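Local coordinates for protein branched-chain alpha-ketoacid decarboxylase (Lactococcus lactis, PDB 2VBF) that probably decarboxylates branched-chain and aromatic alpha-keto acids to aldehydes, using thiamine diphosphate and a magnesium ion as cofactors, at residues 32-37 and 167-172; 38-43 and 80-85; 433-438 and 462-467. One frame throughout, in Å; residues are numbered along the deposited sequence.

Interaction 1 of 3, residues 32-37 and 167-172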
loop_
_atom_site.group_PDB
_atom_site.type_symbol
_atom_site.label_atom_id
_atom_site.label_comp_id
_atom_site.label_asym_id
_atom_site.label_seq_id
_atom_site.Cartn_x
_atom_site.Cartn_y
_atom_site.Cartn_z
ATOM N N LEU A 32 -1.137 18.350 18.741
ATOM C CA LEU A 32 -0.044 17.622 19.352
ATOM C C LEU A 32 -0.228 17.522 20.880
ATOM O O LEU A 32 0.087 16.495 21.478
ATOM C CB LEU A 32 1.306 18.243 18.955
ATOM C CG LEU A 32 1.682 18.101 17.461
ATOM C CD1 LEU A 32 2.908 18.915 17.119
ATOM C CD2 LEU A 32 1.898 16.634 17.109
ATOM N N ASP A 33 -0.780 18.567 21.497
ATOM C CA ASP A 33 -1.096 18.520 22.921
ATOM C C ASP A 33 -2.113 17.411 23.216
ATOM O O ASP A 33 -1.933 16.633 24.158
ATOM C CB ASP A 33 -1.621 19.864 23.423
ATOM C CG ASP A 33 -0.507 20.842 23.810
ATOM O OD1 ASP A 33 0.677 20.465 23.825
ATOM O OD2 ASP A 33 -0.829 22.007 24.110
ATOM N N ARG A 34 -3.161 17.327 22.394
ATOM C CA ARG A 34 -4.188 16.300 22.568
ATOM C C ARG A 34 -3.623 14.899 22.353
ATOM O O ARG A 34 -3.958 13.985 23.092
ATOM C CB ARG A 34 -5.373 16.525 21.634
ATOM C CG ARG A 34 -6.247 17.738 21.974
ATOM C CD ARG A 34 -6.708 17.735 23.436
ATOM N NE ARG A 34 -7.940 18.500 23.636
ATOM C CZ ARG A 34 -8.525 18.693 24.821
ATOM N NH1 ARG A 34 -7.986 18.218 25.931
ATOM N NH2 ARG A 34 -9.649 19.388 24.904
ATOM N N LEU A 35 -2.764 14.732 21.345
ATOM C CA LEU A 35 -2.096 13.444 21.134
ATOM C C LEU A 35 -1.239 13.057 22.339
ATOM O O LEU A 35 -1.255 11.907 22.773
ATOM C CB LEU A 35 -1.265 13.447 19.843
ATOM C CG LEU A 35 -2.044 13.668 18.544
ATOM C CD1 LEU A 35 -1.055 13.621 17.376
ATOM C CD2 LEU A 35 -3.194 12.655 18.352
ATOM N N HIS A 36 -0.499 14.013 22.890
ATOM C CA HIS A 36 0.244 13.781 24.132
ATOM C C HIS A 36 -0.660 13.305 25.272
ATOM O O HIS A 36 -0.307 12.382 25.999
ATOM C CB HIS A 36 0.989 15.039 24.567
ATOM C CG HIS A 36 1.601 14.930 25.929
ATOM N ND1 HIS A 36 2.745 14.201 26.171
ATOM C CD2 HIS A 36 1.220 15.446 27.123
ATOM C CE1 HIS A 36 3.047 14.277 27.455
ATOM N NE2 HIS A 36 2.133 15.019 28.057
ATOM N N GLU A 37 -1.824 13.936 25.424
ATOM C CA GLU A 37 -2.787 13.541 26.454
ATOM C C GLU A 37 -3.222 12.085 26.311
ATOM O O GLU A 37 -3.506 11.412 27.309
ATOM C CB GLU A 37 -4.053 14.385 26.392
ATOM C CG GLU A 37 -3.949 15.819 26.804
ATOM C CD GLU A 37 -5.309 16.505 26.743
ATOM O OE1 GLU A 37 -6.344 15.815 26.893
ATOM O OE2 GLU A 37 -5.342 17.731 26.550
ATOM N N TYR A 167 -12.639 22.253 18.116
ATOM C CA TYR A 167 -13.823 21.421 18.387
ATOM C C TYR A 167 -13.796 20.110 17.599
ATOM O O TYR A 167 -14.133 19.047 18.136
ATOM C CB TYR A 167 -15.145 22.136 18.079
ATOM C CG TYR A 167 -16.272 21.120 18.034
ATOM C CD1 TYR A 167 -16.824 20.617 19.209
ATOM C CD2 TYR A 167 -16.720 20.592 16.820
ATOM C CE1 TYR A 167 -17.822 19.645 19.180
ATOM C CE2 TYR A 167 -17.718 19.625 16.781
ATOM C CZ TYR A 167 -18.260 19.150 17.960
ATOM O OH TYR A 167 -19.251 18.208 17.922
ATOM N N GLU A 168 -13.387 20.192 16.335
ATOM C CA GLU A 168 -13.319 19.012 15.467
ATOM C C GLU A 168 -12.256 18.010 15.915
ATOM O O GLU A 168 -12.495 16.792 15.943
ATOM C CB GLU A 168 -13.092 19.426 14.013
ATOM C CG GLU A 168 -14.342 19.997 13.344
ATOM C CD GLU A 168 -15.433 18.962 13.159
ATOM O OE1 GLU A 168 -15.324 18.138 12.232
ATOM O OE2 GLU A 168 -16.411 18.982 13.927
ATOM N N ILE A 169 -11.086 18.515 16.285
ATOM C CA ILE A 169 -10.055 17.652 16.862
ATOM C C ILE A 169 -10.585 16.935 18.096
ATOM O O ILE A 169 -10.444 15.720 18.238
ATOM C CB ILE A 169 -8.785 18.451 17.218
ATOM C CG1 ILE A 169 -8.051 18.850 15.938
ATOM C CG2 ILE A 169 -7.881 17.667 18.173
ATOM C CD1 ILE A 169 -6.966 19.896 16.144
ATOM N N ASP A 170 -11.226 17.689 18.982
ATOM C CA ASP A 170 -11.758 17.131 20.201
ATOM C C ASP A 170 -12.881 16.132 19.921
ATOM O O ASP A 170 -12.940 15.094 20.559
ATOM C CB ASP A 170 -12.216 18.256 21.122
ATOM C CG ASP A 170 -11.048 19.000 21.746
ATOM O OD1 ASP A 170 -9.885 18.632 21.476
ATOM O OD2 ASP A 170 -11.283 19.948 22.522
ATOM N N ARG A 171 -13.706 16.430 18.924
ATOM C CA ARG A 171 -14.803 15.552 18.542
ATOM C C ARG A 171 -14.261 14.207 18.084
ATOM O O ARG A 171 -14.703 13.168 18.553
ATOM C CB ARG A 171 -15.641 16.155 17.424
ATOM C CG ARG A 171 -16.798 15.234 16.967
ATOM C CD ARG A 171 -17.628 15.838 15.865
ATOM N NE ARG A 171 -16.926 16.008 14.590
ATOM C CZ ARG A 171 -16.689 15.030 13.724
ATOM N NH1 ARG A 171 -17.045 13.779 13.995
ATOM N NH2 ARG A 171 -16.080 15.306 12.587
ATOM N N VAL A 172 -13.301 14.231 17.167
ATOM C CA VAL A 172 -12.824 12.966 16.596
ATOM C C VAL A 172 -11.992 12.172 17.614
ATOM O O VAL A 172 -12.133 10.957 17.691
ATOM C CB VAL A 172 -12.075 13.172 15.245
ATOM C CG1 VAL A 172 -12.932 13.989 14.263
ATOM C CG2 VAL A 172 -10.711 13.828 15.460
#
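Arg34 of helix 27-37 reaches across to Asp170 and Ile169 of helix 165-179. Its CB leaves the backbone in the direction of the partner helix. CG lies beside the methyl CG2 of Ile169, 4.1 Å away, which is the apolar part of the contact. The chain then bends at chi2 (-52°), and this turns the guanidinium across the carboxylate of Asp170, the two side chains crossing at about a right angle. CD passes OD1 of Asp170 at 3.8 Å. NE donates to Asp170 OD1 at 2.9 Å, with a bent N-H...O angle of 143°. NH2 donates to Asp170 OD2, also at 2.9 Å and straighter. The grip is therefore side-on, one nitrogen to each oxygen. It is not coplanar: guanidinium and carboxylate are turned 63° apart, and both oxygens are met from above the carboxylate plane. Arg34 NH1 donates to Glu37 OE2, one helical turn on, at 2.8 Å. It also bonds the backbone O of Leu201. Asp170 OD2 has a further partner in the hydroxyl of Tyr30. The two helices belong to the N-terminal part of the thiamine diphosphate enzyme fold, where helices flank a parallel sheet. Arg34 stands between two acids in a salt-bridge network, so its positive charge is shared and probably steadies both carboxylates in their ionised form.

Interaction 2 of 3, residues 38-43 and 80-85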
loop_
_atom_site.group_PDB
_atom_site.type_symbol
_atom_site.label_atom_id
_atom_site.label_comp_id
_atom_site.label_asym_id
_atom_site.label_seq_id
_atom_site.Cartn_x
_atom_site.Cartn_y
_atom_site.Cartn_z
ATOM N N LEU A 38 -3.306 11.622 25.061
ATOM C CA LEU A 38 -3.655 10.229 24.764
ATOM C C LEU A 38 -2.521 9.234 25.047
ATOM O O LEU A 38 -2.726 8.024 24.919
ATOM C CB LEU A 38 -4.100 10.090 23.301
ATOM C CG LEU A 38 -5.367 10.838 22.876
ATOM C CD1 LEU A 38 -5.596 10.714 21.359
ATOM C CD2 LEU A 38 -6.584 10.336 23.652
ATOM N N GLY A 39 -1.340 9.731 25.423
ATOM C CA GLY A 39 -0.198 8.885 25.753
ATOM C C GLY A 39 0.727 8.586 24.585
ATOM O O GLY A 39 1.641 7.764 24.718
ATOM N N ILE A 40 0.496 9.248 23.454
ATOM C CA ILE A 40 1.311 9.066 22.258
ATOM C C ILE A 40 2.614 9.855 22.409
ATOM O O ILE A 40 2.600 11.068 22.644
ATOM C CB ILE A 40 0.555 9.494 20.957
ATOM C CG1 ILE A 40 -0.737 8.677 20.793
ATOM C CG2 ILE A 40 1.440 9.304 19.714
ATOM C CD1 ILE A 40 -1.716 9.249 19.764
ATOM N N GLU A 41 3.731 9.144 22.258
ATOM C CA GLU A 41 5.069 9.721 22.409
ATOM C C GLU A 41 5.896 9.658 21.123
ATOM O O GLU A 41 7.025 10.157 21.066
ATOM C CB GLU A 41 5.783 8.990 23.548
ATOM C CG GLU A 41 5.123 9.240 24.917
ATOM C CD GLU A 41 5.644 8.335 26.020
ATOM O OE1 GLU A 41 6.612 7.582 25.813
ATOM O OE2 GLU A 41 5.069 8.373 27.124
ATOM N N GLU A 42 5.322 9.039 20.089
ATOM C CA GLU A 42 5.989 8.834 18.810
ATOM C C GLU A 42 4.933 8.936 17.725
ATOM O O GLU A 42 3.839 8.419 17.912
ATOM C CB GLU A 42 6.639 7.437 18.746
ATOM C CG GLU A 42 7.986 7.297 19.453
ATOM C CD GLU A 42 7.903 6.956 20.935
ATOM O OE1 GLU A 42 6.842 6.535 21.447
ATOM O OE2 GLU A 42 8.946 7.082 21.607
ATOM N N ILE A 43 5.264 9.588 16.605
ATOM C CA ILE A 43 4.370 9.672 15.442
ATOM C C ILE A 43 5.088 9.094 14.239
ATOM O O ILE A 43 6.238 9.447 13.954
ATOM C CB ILE A 43 3.919 11.125 15.144
ATOM C CG1 ILE A 43 3.155 11.673 16.353
ATOM C CG2 ILE A 43 3.076 11.213 13.870
ATOM C CD1 ILE A 43 2.578 13.072 16.189
ATOM N N ASP A 80 -0.554 0.762 14.098
ATOM C CA ASP A 80 -1.439 -0.264 14.635
ATOM C C ASP A 80 -0.736 -1.081 15.748
ATOM O O ASP A 80 -1.252 -1.182 16.856
ATOM C CB ASP A 80 -1.953 -1.136 13.474
ATOM C CG ASP A 80 -2.926 -2.209 13.897
ATOM O OD1 ASP A 80 -2.596 -3.032 14.771
ATOM O OD2 ASP A 80 -4.005 -2.273 13.268
ATOM N N GLY A 81 0.448 -1.634 15.474
ATOM C CA GLY A 81 1.224 -2.318 16.505
ATOM C C GLY A 81 1.494 -1.472 17.739
ATOM O O GLY A 81 1.368 -1.934 18.870
ATOM N N TYR A 82 1.864 -0.218 17.518
ATOM C CA TYR A 82 2.085 0.715 18.622
ATOM C C TYR A 82 0.809 0.876 19.445
ATOM O O TYR A 82 0.864 0.865 20.677
ATOM C CB TYR A 82 2.529 2.048 18.051
ATOM C CG TYR A 82 2.965 3.129 19.025
ATOM C CD1 TYR A 82 4.305 3.327 19.323
ATOM C CD2 TYR A 82 2.041 4.008 19.574
ATOM C CE1 TYR A 82 4.723 4.358 20.174
ATOM C CE2 TYR A 82 2.441 5.035 20.429
ATOM C CZ TYR A 82 3.785 5.210 20.726
ATOM O OH TYR A 82 4.188 6.255 21.571
ATOM N N ALA A 83 -0.337 0.985 18.767
ATOM C CA ALA A 83 -1.626 1.149 19.450
ATOM C C ALA A 83 -1.961 -0.064 20.307
ATOM O O ALA A 83 -2.496 0.080 21.408
ATOM C CB ALA A 83 -2.748 1.420 18.445
ATOM N N ARG A 84 -1.658 -1.260 19.805
ATOM C CA ARG A 84 -1.904 -2.479 20.565
ATOM C C ARG A 84 -1.203 -2.493 21.930
ATOM O O ARG A 84 -1.685 -3.131 22.854
ATOM C CB ARG A 84 -1.524 -3.713 19.759
ATOM C CG ARG A 84 -2.503 -3.950 18.637
ATOM C CD ARG A 84 -2.040 -5.061 17.723
ATOM N NE ARG A 84 -2.924 -5.246 16.571
ATOM C CZ ARG A 84 -3.580 -6.360 16.277
ATOM N NH1 ARG A 84 -3.559 -7.395 17.085
ATOM N NH2 ARG A 84 -4.293 -6.425 15.161
ATOM N N THR A 85 -0.072 -1.801 22.030
ATOM C CA THR A 85 0.736 -1.799 23.236
ATOM C C THR A 85 0.620 -0.500 24.042
ATOM O O THR A 85 0.450 -0.549 25.274
ATOM C CB THR A 85 2.190 -2.127 22.873
ATOM O OG1 THR A 85 2.253 -3.514 22.515
ATOM C CG2 THR A 85 3.137 -1.881 24.049
#
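Tyr82 meets the 38-43 segment with its hydroxyl end, which lies against Glu41 and Glu42. In helix 72-86, Asp80 OD1 accepts a bond from NE of Arg84, one turn on, at 2.9 Å, as part of a salt bridge. Gly81 follows, and then Tyr82 carries the contact. Its CG is anti to the backbone N (chi1 -173°), which sends the ring out from the helix to the start of strand 42-45. Two bonds hold the hydroxyl. The backbone N of Glu41 donates to Tyr82 OH at 3.0 Å, with an N-H...O angle of 160°. The hydroxyl in turn donates to OE1 of Glu42 at 2.7 Å. That carboxylate oxygen sits at the ring edge, in the ring plane, and is 3.3 Å from Tyr82 CE1. Glu42 reaches it because its chain bends at chi2, and its carboxylate plane is turned 67° from the ring. CG2 of Ile40 lies 4.4 Å from Tyr82 CE2. The segment receiving the ring is the link from helix 27-37 to the strand. Gly39 turns it there in a Schellman motif with positive phi. Strand 42-45 then enters the parallel sheet of the N-terminal cofactor-binding domain, and helix 72-86 packs beside it. A phenylalanine at Tyr82 would probably leave the Glu41 N-H and the Glu42 carboxylate without this shared mate. Phe44 meets the Tyr82 ring edge-to-face, and Ile439 of helix 430-440 also touches it. After Ala83, Arg84 makes a second salt bridge, to Glu112. The hydroxyls of Thr85 and Ser437 of helix 430-440 are hydrogen-bonded.

Interaction 3 of 3, residues 433-438 and 462-467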
loop_
_atom_site.group_PDB
_atom_site.type_symbol
_atom_site.label_atom_id
_atom_site.label_comp_id
_atom_site.label_asym_id
_atom_site.label_seq_id
_atom_site.Cartn_x
_atom_site.Cartn_y
_atom_site.Cartn_z
ATOM N N ALA A 433 4.505 -3.707 12.421
ATOM C CA ALA A 433 3.711 -3.736 13.658
ATOM C C ALA A 433 4.561 -4.141 14.875
ATOM O O ALA A 433 4.460 -3.533 15.948
ATOM C CB ALA A 433 2.506 -4.667 13.501
ATOM N N ALA A 434 5.410 -5.157 14.712
ATOM C CA ALA A 434 6.313 -5.575 15.778
ATOM C C ALA A 434 7.246 -4.446 16.194
ATOM O O ALA A 434 7.522 -4.270 17.388
ATOM C CB ALA A 434 7.113 -6.797 15.352
ATOM N N LEU A 435 7.745 -3.695 15.217
ATOM C CA LEU A 435 8.633 -2.569 15.491
ATOM C C LEU A 435 7.880 -1.481 16.237
ATOM O O LEU A 435 8.403 -0.903 17.190
ATOM C CB LEU A 435 9.233 -1.983 14.215
ATOM C CG LEU A 435 10.086 -2.942 13.377
ATOM C CD1 LEU A 435 10.657 -2.210 12.165
ATOM C CD2 LEU A 435 11.199 -3.577 14.180
ATOM N N GLY A 436 6.662 -1.188 15.798
ATOM C CA GLY A 436 5.837 -0.173 16.472
ATOM C C GLY A 436 5.547 -0.514 17.926
ATOM O O GLY A 436 5.662 0.326 18.821
ATOM N N SER A 437 5.152 -1.756 18.152
ATOM C CA SER A 437 4.886 -2.263 19.488
ATOM C C SER A 437 6.166 -2.240 20.342
ATOM O O SER A 437 6.126 -1.866 21.515
ATOM C CB SER A 437 4.311 -3.673 19.409
ATOM O OG SER A 437 3.986 -4.173 20.697
ATOM N N GLN A 438 7.297 -2.614 19.753
ATOM C CA GLN A 438 8.589 -2.574 20.455
ATOM C C GLN A 438 8.982 -1.168 20.896
ATOM O O GLN A 438 9.544 -1.002 21.985
ATOM C CB GLN A 438 9.695 -3.183 19.591
ATOM C CG GLN A 438 11.073 -3.241 20.247
ATOM C CD GLN A 438 11.112 -4.109 21.494
ATOM O OE1 GLN A 438 11.461 -5.284 21.423
ATOM N NE2 GLN A 438 10.744 -3.527 22.643
ATOM N N LEU A 462 13.209 -2.398 7.759
ATOM C CA LEU A 462 14.520 -2.762 8.295
ATOM C C LEU A 462 15.380 -1.499 8.522
ATOM O O LEU A 462 16.060 -1.394 9.537
ATOM C CB LEU A 462 15.203 -3.750 7.338
ATOM C CG LEU A 462 16.342 -4.666 7.765
ATOM C CD1 LEU A 462 16.227 -5.154 9.188
ATOM C CD2 LEU A 462 16.399 -5.847 6.789
ATOM N N GLY A 463 15.334 -0.526 7.609
ATOM C CA GLY A 463 16.083 0.721 7.777
ATOM C C GLY A 463 15.748 1.446 9.071
ATOM O O GLY A 463 16.634 1.839 9.832
ATOM N N LEU A 464 14.453 1.626 9.315
ATOM C CA LEU A 464 13.967 2.218 10.551
ATOM C C LEU A 464 14.467 1.474 11.787
ATOM O O LEU A 464 14.887 2.094 12.759
ATOM C CB LEU A 464 12.433 2.244 10.521
ATOM C CG LEU A 464 11.684 2.772 11.748
ATOM C CD1 LEU A 464 10.264 3.216 11.351
ATOM C CD2 LEU A 464 11.629 1.749 12.877
ATOM N N SER A 465 14.410 0.145 11.758
ATOM C CA SER A 465 14.791 -0.644 12.930
ATOM C C SER A 465 16.257 -0.382 13.299
ATOM O O SER A 465 16.609 -0.348 14.475
ATOM C CB SER A 465 14.524 -2.145 12.721
ATOM O OG SER A 465 15.437 -2.748 11.822
ATOM N N ILE A 466 17.079 -0.171 12.283
ATOM C CA ILE A 466 18.512 0.061 12.448
ATOM C C ILE A 466 18.741 1.466 12.978
ATOM O O ILE A 466 19.443 1.652 13.992
ATOM C CB ILE A 466 19.252 -0.147 11.099
ATOM C CG1 ILE A 466 19.187 -1.634 10.704
ATOM C CG2 ILE A 466 20.705 0.311 11.187
ATOM C CD1 ILE A 466 19.512 -1.927 9.245
ATOM N N ARG A 467 18.116 2.448 12.332
ATOM C CA ARG A 467 18.222 3.842 12.757
ATOM C C ARG A 467 17.766 4.049 14.200
ATOM O O ARG A 467 18.425 4.763 14.957
ATOM C CB ARG A 467 17.415 4.772 11.840
ATOM C CG ARG A 467 17.521 6.248 12.206
ATOM C CD ARG A 467 16.561 7.096 11.391
ATOM N NE ARG A 467 15.183 6.751 11.747
ATOM C CZ ARG A 467 14.149 6.684 10.912
ATOM N NH1 ARG A 467 14.283 6.926 9.612
ATOM N NH2 ARG A 467 12.960 6.331 11.396
#
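Helix 430-440 and the short helix 462-467 meet here in a small, buried, apolar contact within the C-terminal cofactor-binding domain. No hydrogen bond crosses between the two segments. Leu435 is the residue that reaches over. Its CG lies anti to the carbonyl carbon (chi1 -60°), and the forked end is presented to the other helix. Both methyls straddle the CB of Ser465, with Leu435 CD1 and CD2 each 3.9 Å from it. CD1 also touches CD2 of Leu464 at 4.1 Å. The two leucine side chains slide past each other in opposite directions and touch by one methyl each. Of the two segments, the CA atoms of Leu435 and Ser465 come closest, 6.9 Å apart. The domain is built on a parallel sheet with helices packed around it, and the chain passes from one of these helices to the other through strand 445-451 and helix 452-458. Ser465 meets Leu435 with CB, while its hydroxyl is engaged within its own helix. Ser465 OG donates to the backbone O of Leu462 at 2.7 Å, and this O also accepts from the N of Ile466. The serine chi1 of 73° puts OG where it can reach back to that carbonyl. Met78 of helix 72-86 touches both Leu435 and Leu464, and Ile67 of strand 65-68 lies against Leu464. Leu470 adds to the packing on Leu435.

How the interactions relate
Interactions 1 and 2 come first along the chain, and 38-43 and 80-85 both lie between the two segments of interaction 1. Interaction 3 follows later, in the C-terminal cofactor-binding domain. The centres of interactions 1 and 2 are about 15 Å apart. Helix 27-37 is followed, after a short turn, by strand 42-45, so they share this unit: Leu32 and Leu35 pack on Ile43. The centres of interactions 2 and 3 are about 13 Å apart, yet their segments touch across the two domains. Helix 72-86 lies against helix 430-440 there, with Gly81 packed on Ala433. Interactions 1 and 3 do not touch; their nearest atoms are about 14 Å apart. Interaction 2 thus bridges the other two, joining the N-terminal sheet to the C-terminal domain.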